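Local structure of phosphoenolpyruvate-protein phosphotransferase (3TRC) at residues 125-130 and 157-162. The protein probably transfers a phosphoryl group from phosphoenolpyruvate to a histidine of an acceptor protein, with this chain forming its GAF domain. Sequence-based numbering, arbitrary orientation.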
loop_
_atom_site.group_PDB
_atom_site.type_symbol
_atom_site.label_atom_id
_atom_site.label_comp_id
_atom_site.label_asym_id
_atom_site.label_seq_id
_atom_site.Cartn_x
_atom_site.Cartn_y
_atom_site.Cartn_z
ATOM N N GLU A 125 6.739 -10.833 -12.724
ATOM C CA GLU A 125 6.676 -12.265 -12.446
ATOM C C GLU A 125 5.393 -12.615 -11.693
ATOM O O GLU A 125 5.170 -12.117 -10.593
ATOM C CB GLU A 125 7.889 -12.704 -11.622
ATOM C CG GLU A 125 7.932 -14.200 -11.328
ATOM C CD GLU A 125 9.052 -14.592 -10.375
ATOM O OE1 GLU A 125 9.781 -13.697 -9.896
ATOM O OE2 GLU A 125 9.201 -15.803 -10.101
ATOM N N LEU A 126 4.560 -13.472 -12.281
ATOM C CA LEU A 126 3.336 -13.929 -11.615
ATOM C C LEU A 126 3.655 -14.810 -10.413
ATOM O O LEU A 126 4.322 -15.836 -10.548
ATOM C CB LEU A 126 2.442 -14.706 -12.583
ATOM C CG LEU A 126 1.100 -15.154 -12.001
ATOM C CD1 LEU A 126 0.171 -13.952 -11.865
ATOM C CD2 LEU A 126 0.459 -16.245 -12.854
ATOM N N LEU A 127 3.159 -14.421 -9.240
ATOM C CA LEU A 127 3.429 -15.172 -8.016
ATOM C C LEU A 127 2.189 -15.871 -7.481
ATOM O O LEU A 127 2.288 -16.804 -6.684
ATOM C CB LEU A 127 3.965 -14.244 -6.925
ATOM C CG LEU A 127 5.275 -13.525 -7.234
ATOM C CD1 LEU A 127 5.753 -12.759 -6.005
ATOM C CD2 LEU A 127 6.332 -14.519 -7.704
ATOM N N GLY A 128 1.021 -15.396 -7.882
ATOM C CA GLY A 128 -0.204 -15.977 -7.378
ATOM C C GLY A 128 -1.429 -15.283 -7.915
ATOM O O GLY A 128 -1.343 -14.468 -8.838
ATOM N N ILE A 129 -2.575 -15.613 -7.328
ATOM C CA ILE A 129 -3.851 -15.049 -7.744
ATOM C C ILE A 129 -4.713 -14.755 -6.531
ATOM O O ILE A 129 -4.802 -15.567 -5.610
ATOM C CB ILE A 129 -4.638 -16.023 -8.630
ATOM C CG1 ILE A 129 -3.743 -16.618 -9.721
ATOM C CG2 ILE A 129 -5.857 -15.322 -9.227
ATOM C CD1 ILE A 129 -3.469 -15.675 -10.869
ATOM N N LEU A 130 -5.357 -13.592 -6.541
ATOM C CA LEU A 130 -6.321 -13.231 -5.505
ATOM C C LEU A 130 -7.719 -13.327 -6.106
ATOM O O LEU A 130 -7.988 -12.747 -7.154
ATOM C CB LEU A 130 -6.044 -11.808 -5.009
ATOM C CG LEU A 130 -7.017 -11.192 -4.002
ATOM C CD1 LEU A 130 -6.880 -11.900 -2.668
ATOM C CD2 LEU A 130 -6.757 -9.693 -3.842
ATOM N N ALA A 157 4.786 -8.245 -2.980
ATOM C CA ALA A 157 6.023 -7.929 -2.277
ATOM C C ALA A 157 6.217 -8.850 -1.083
ATOM O O ALA A 157 7.322 -9.315 -0.820
ATOM C CB ALA A 157 6.029 -6.470 -1.828
ATOM N N GLU A 158 5.138 -9.109 -0.357
ATOM C CA GLU A 158 5.206 -9.982 0.809
ATOM C C GLU A 158 5.570 -11.419 0.425
ATOM O O GLU A 158 6.388 -12.058 1.082
ATOM C CB GLU A 158 3.893 -9.924 1.591
ATOM C CG GLU A 158 3.569 -8.520 2.115
ATOM C CD GLU A 158 4.569 -8.038 3.158
ATOM O OE1 GLU A 158 4.849 -8.803 4.098
ATOM O OE2 GLU A 158 5.083 -6.904 3.034
ATOM N N ILE A 159 4.971 -11.924 -0.647
ATOM C CA ILE A 159 5.313 -13.248 -1.140
ATOM C C ILE A 159 6.760 -13.315 -1.644
ATOM O O ILE A 159 7.492 -14.262 -1.349
ATOM C CB ILE A 159 4.338 -13.689 -2.247
ATOM C CG1 ILE A 159 2.916 -13.748 -1.674
ATOM C CG2 ILE A 159 4.769 -15.024 -2.849
ATOM C CD1 ILE A 159 1.829 -14.034 -2.707
ATOM N N ALA A 160 7.172 -12.304 -2.398
ATOM C CA ALA A 160 8.540 -12.263 -2.900
ATOM C C ALA A 160 9.549 -12.236 -1.756
ATOM O O ALA A 160 10.600 -12.881 -1.820
ATOM C CB ALA A 160 8.735 -11.068 -3.820
ATOM N N HIS A 161 9.230 -11.487 -0.704
ATOM C CA HIS A 161 10.129 -11.366 0.435
ATOM C C HIS A 161 10.247 -12.700 1.164
ATOM O O HIS A 161 11.343 -13.117 1.535
ATOM C CB HIS A 161 9.648 -10.267 1.388
ATOM C CG HIS A 161 10.533 -10.068 2.578
ATOM N ND1 HIS A 161 10.137 -10.378 3.862
ATOM C CD2 HIS A 161 11.799 -9.598 2.678
ATOM C CE1 HIS A 161 11.118 -10.101 4.703
ATOM N NE2 HIS A 161 12.138 -9.627 4.010
ATOM N N ALA A 162 9.113 -13.368 1.361
ATOM C CA ALA A 162 9.101 -14.686 1.990
ATOM C C ALA A 162 9.942 -15.687 1.202
ATOM O O ALA A 162 10.711 -16.455 1.782
ATOM C CB ALA A 162 7.674 -15.193 2.130
#
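In the helix-on-sheet core of the GAF domain, the C-terminal helix 142-164 lies against the antiparallel sheet, and Leu-127 of strand 125-134 meets Ile-159 and Ala-160 near the end of that helix. One methyl group of the leucine carries the contact. Leu-127 CD1 comes 4.0 Å from Ile-159 CG2. The same Leu-127 CD1 is 4.1 Å from Ala-160 CB. It also lies 3.9 Å from the backbone atom Ala-160 N, in van der Waals packing on the helix backbone between two successive residues. Leu-127 has CG anti to its carbonyl carbon (chi1 -61°) and an extended outer bond (chi2 -174°), which carries CD1 out to the helix. The two branched side chains pass alongside each other in opposite directions, and the side-chain contacts are all apolar. The strand is bulged here: Leu-127 and Gly-128 together stand opposite Ile-120 of strand 114-122, a classic beta bulge with backbone hydrogen bonds from Ile-120 to both. Along the other edge of the strand the backbone of Leu-127 hydrogen-bonds to Cys-48 of strand 42-49. Around this buried patch, Ile-159 also packs on Ile-47 of strand 42-49 and Leu-23 of helix 23-37, while Glu-122 of strand 114-122 touches both Leu-127 and Ala-160.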